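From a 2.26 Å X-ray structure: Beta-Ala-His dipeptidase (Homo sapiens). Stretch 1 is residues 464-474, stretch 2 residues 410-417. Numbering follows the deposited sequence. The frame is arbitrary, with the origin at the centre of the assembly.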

# COMPACT_ATOMS: atom_id res chain seq x y z
N ARG A 464 9.61 6.54 -15.41
CA ARG A 464 10.17 7.91 -15.39
C ARG A 464 9.08 8.95 -15.69
O ARG A 464 9.02 10.00 -15.05
CB ARG A 464 11.33 8.05 -16.38
CG ARG A 464 11.88 9.47 -16.48
CD ARG A 464 12.85 9.68 -17.65
NE ARG A 464 14.20 9.25 -17.30
CZ ARG A 464 15.15 10.03 -16.80
NH1 ARG A 464 16.33 9.50 -16.53
NH2 ARG A 464 14.94 11.32 -16.57
N TRP A 465 8.22 8.65 -16.66
CA TRP A 465 7.16 9.57 -17.05
C TRP A 465 6.19 9.85 -15.90
O TRP A 465 5.85 11.01 -15.65
CB TRP A 465 6.43 9.02 -18.26
CG TRP A 465 5.39 9.92 -18.85
CD1 TRP A 465 5.58 10.95 -19.74
CD2 TRP A 465 3.97 9.82 -18.65
NE1 TRP A 465 4.37 11.51 -20.08
CE2 TRP A 465 3.37 10.84 -19.43
CE3 TRP A 465 3.15 8.98 -17.88
CZ2 TRP A 465 1.98 11.04 -19.47
CZ3 TRP A 465 1.76 9.18 -17.92
CH2 TRP A 465 1.19 10.19 -18.71
N ASN A 466 5.79 8.79 -15.20
CA ASN A 466 4.93 8.92 -14.02
C ASN A 466 5.57 9.70 -12.88
O ASN A 466 4.90 10.50 -12.23
CB ASN A 466 4.54 7.55 -13.49
CG ASN A 466 3.60 6.83 -14.41
OD1 ASN A 466 3.91 6.61 -15.58
ND2 ASN A 466 2.46 6.43 -13.89
N TYR A 467 6.86 9.46 -12.65
CA TYR A 467 7.62 10.13 -11.61
C TYR A 467 7.81 11.63 -11.89
O TYR A 467 7.67 12.45 -10.99
CB TYR A 467 8.97 9.42 -11.45
CG TYR A 467 9.95 10.01 -10.47
CD1 TYR A 467 9.61 10.18 -9.11
CD2 TYR A 467 11.25 10.35 -10.87
CE1 TYR A 467 10.52 10.69 -8.18
CE2 TYR A 467 12.17 10.85 -9.95
CZ TYR A 467 11.80 11.02 -8.59
OH TYR A 467 12.71 11.54 -7.66
N ILE A 468 8.13 11.96 -13.14
CA ILE A 468 8.39 13.33 -13.56
C ILE A 468 7.13 14.13 -13.82
O ILE A 468 6.99 15.25 -13.32
CB ILE A 468 9.33 13.36 -14.78
CG1 ILE A 468 10.69 12.73 -14.41
CG2 ILE A 468 9.53 14.79 -15.29
CD1 ILE A 468 11.40 13.38 -13.20
N GLU A 469 6.19 13.56 -14.59
CA GLU A 469 4.89 14.18 -14.81
C GLU A 469 4.08 14.29 -13.52
O GLU A 469 3.28 15.23 -13.38
CB GLU A 469 4.10 13.42 -15.88
CG GLU A 469 4.72 13.53 -17.29
CD GLU A 469 4.91 14.99 -17.79
OE1 GLU A 469 6.05 15.40 -18.13
OE2 GLU A 469 3.92 15.74 -17.85
N GLY A 470 4.30 13.36 -12.59
CA GLY A 470 3.66 13.38 -11.28
C GLY A 470 4.17 14.48 -10.39
O GLY A 470 3.43 14.99 -9.57
N THR A 471 5.44 14.83 -10.52
CA THR A 471 6.01 16.02 -9.90
C THR A 471 5.28 17.30 -10.35
O THR A 471 4.97 18.16 -9.51
CB THR A 471 7.55 16.12 -10.19
OG1 THR A 471 8.21 14.88 -9.86
CG2 THR A 471 8.18 17.27 -9.42
N LYS A 472 4.99 17.40 -11.64
CA LYS A 472 4.19 18.50 -12.19
C LYS A 472 2.75 18.53 -11.69
O LYS A 472 2.19 19.62 -11.45
CB LYS A 472 4.19 18.44 -13.71
CG LYS A 472 5.51 18.78 -14.31
CD LYS A 472 5.68 18.05 -15.61
CE LYS A 472 6.92 18.49 -16.32
NZ LYS A 472 6.70 18.26 -17.75
N LEU A 473 2.16 17.34 -11.55
CA LEU A 473 0.82 17.18 -11.02
C LEU A 473 0.75 17.78 -9.62
O LEU A 473 -0.18 18.54 -9.29
CB LEU A 473 0.43 15.69 -10.97
CG LEU A 473 -0.91 15.34 -10.32
CD1 LEU A 473 -2.00 15.99 -11.11
CD2 LEU A 473 -1.14 13.85 -10.29
N PHE A 474 1.71 17.42 -8.78
CA PHE A 474 1.77 17.97 -7.45
C PHE A 474 1.94 19.51 -7.45
O PHE A 474 1.32 20.22 -6.65
CB PHE A 474 2.86 17.26 -6.60
CG PHE A 474 2.51 15.84 -6.20
CD1 PHE A 474 1.18 15.44 -6.00
CD2 PHE A 474 3.53 14.90 -5.98
CE1 PHE A 474 0.86 14.12 -5.60
CE2 PHE A 474 3.23 13.55 -5.57
CZ PHE A 474 1.90 13.18 -5.38
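Stretch 2, residues 410-417: RAIRTVFG

Stretch 2 lies on stretch 1 as one helix across another. Residues 410-416 are helical and continue a helix that begins earlier in the chain; the evidence is a set of i to i+4 backbone hydrogen bonds, among them Thr-414 N to Arg-410 O at 3.0 Å and Phe-416 N to Ile-412 O at 2.9 Å. Phe-416, at phi/psi -105/-9, is the last helical residue. Gly-417 then leaves helical geometry with phi at 71°, a value that by itself favours glycine. All of stretch 1 is helical.

The two axes approach to 9.1 Å, and their N-to-C directions make an angle of 132°, so the helices run in broadly opposing senses but cross obliquely. The nearest CA atoms, those of Leu-473 and Ala-411, are 5.8 Å apart. From there the register runs backward along stretch 1 as stretch 2 advances: Ala-411 and Ile-412 meet Leu-473, while Phe-416 reaches Glu-469 and Trp-465. The contact buries 390 Å², both sides summed, and no hydrogen bond crosses it, so it rests largely on apolar packing.

Leu-473 has the largest covered area, 98 Å². Its CA-to-CB bond points sideways, but with chi1 at 175° (t) and chi2 at 62° (p) the end of the side chain comes nearer the other helix. CD1 of Leu-473 lies 3.8 Å from Ala-411 CB and 3.5 Å from Ile-412 CG1. Ala-411 points toward stretch 1, and its small side chain accompanies the close CA approach. Ile-412 points away at CB, yet CG1 still touches the leucine.

Phe-416 follows with 89 Å². It too starts sideways, and chi1 at -65° (m) carries its ring to stretch 1. Its CE2 lies 3.2 Å from Trp-465 CH2, a tight carbon-carbon approach. The ring centroids, taking the six-membered ring of Trp-465, are 5.1 Å apart and the planes meet at 63°, which defines an offset edge-to-face pair with the edge of Phe-416 toward the face of Trp-465. Leu-473 CD2 also lies near the plane of the Phe-416 ring, at its edge, 4.4 Å from CE1 of Phe-416. Between these two neighbours in sequence, Glu-469 places CB 3.7 Å from Phe-416 CE2.

Val-415, covered over 71 Å², points toward stretch 1 and packs largely against its backbone. CG1 of Val-415 is 3.5 Å from Glu-469 O, while its CG2 is 3.6 Å from Lys-472 O and 3.7 Å from Leu-473 N. The two methyls thus rest on successive parts of the helix, with chi1 at 174° (t). Glu-469 O is not left unpaired by the apolar neighbour, since it accepts the backbone hydrogen bond from Leu-473 N at 3.0 Å. Beside the valine, Lys-472 NZ forms a salt bridge with Glu-469 OE1 at 3.0 Å. This pairs the two charges within stretch 1, and the lysine's aliphatic base still reaches Val-415, CB of Lys-472 to CG1 of Val-415 being 4.0 Å.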

# COMPACT_ATOMS: atom_id res chain seq x y z
N ARG A 410 -8.83 18.96 -11.33
CA ARG A 410 -8.25 20.10 -12.05
C ARG A 410 -6.74 20.00 -12.28
O ARG A 410 -6.27 20.24 -13.39
CB ARG A 410 -8.60 21.42 -11.34
CG ARG A 410 -10.09 21.77 -11.33
N ALA A 411 -5.97 19.63 -11.25
CA ALA A 411 -4.53 19.47 -11.43
C ALA A 411 -4.21 18.41 -12.48
O ALA A 411 -3.28 18.59 -13.27
CB ALA A 411 -3.84 19.15 -10.09
N ILE A 412 -4.99 17.32 -12.48
CA ILE A 412 -4.79 16.22 -13.44
C ILE A 412 -5.08 16.65 -14.85
O ILE A 412 -4.29 16.38 -15.75
CB ILE A 412 -5.60 14.92 -13.07
CG1 ILE A 412 -4.95 14.23 -11.86
CG2 ILE A 412 -5.67 13.94 -14.26
CD1 ILE A 412 -5.57 12.91 -11.50
N ARG A 413 -6.20 17.36 -15.04
CA ARG A 413 -6.57 17.90 -16.34
C ARG A 413 -5.46 18.79 -16.90
O ARG A 413 -5.08 18.63 -18.06
CB ARG A 413 -7.92 18.62 -16.29
N THR A 414 -4.92 19.67 -16.06
CA THR A 414 -3.83 20.58 -16.46
C THR A 414 -2.59 19.84 -16.98
O THR A 414 -2.05 20.20 -18.04
CB THR A 414 -3.41 21.55 -15.32
OG1 THR A 414 -4.46 22.49 -15.08
CG2 THR A 414 -2.15 22.33 -15.68
N VAL A 415 -2.14 18.82 -16.24
CA VAL A 415 -0.86 18.15 -16.55
C VAL A 415 -0.97 17.08 -17.65
O VAL A 415 -0.10 16.96 -18.50
CB VAL A 415 -0.19 17.57 -15.27
CG1 VAL A 415 1.06 16.76 -15.60
CG2 VAL A 415 0.17 18.72 -14.31
N PHE A 416 -2.07 16.34 -17.64
CA PHE A 416 -2.22 15.21 -18.54
C PHE A 416 -3.17 15.50 -19.69
O PHE A 416 -3.26 14.73 -20.64
CB PHE A 416 -2.58 13.93 -17.76
CG PHE A 416 -1.49 13.47 -16.81
CD1 PHE A 416 -1.55 13.77 -15.45
CD2 PHE A 416 -0.38 12.76 -17.28
CE1 PHE A 416 -0.53 13.36 -14.58
CE2 PHE A 416 0.64 12.33 -16.40
CZ PHE A 416 0.56 12.63 -15.06
N GLY A 417 -3.85 16.65 -19.60
CA GLY A 417 -4.73 17.09 -20.65
C GLY A 417 -5.99 16.26 -20.76
O GLY A 417 -6.68 16.31 -21.78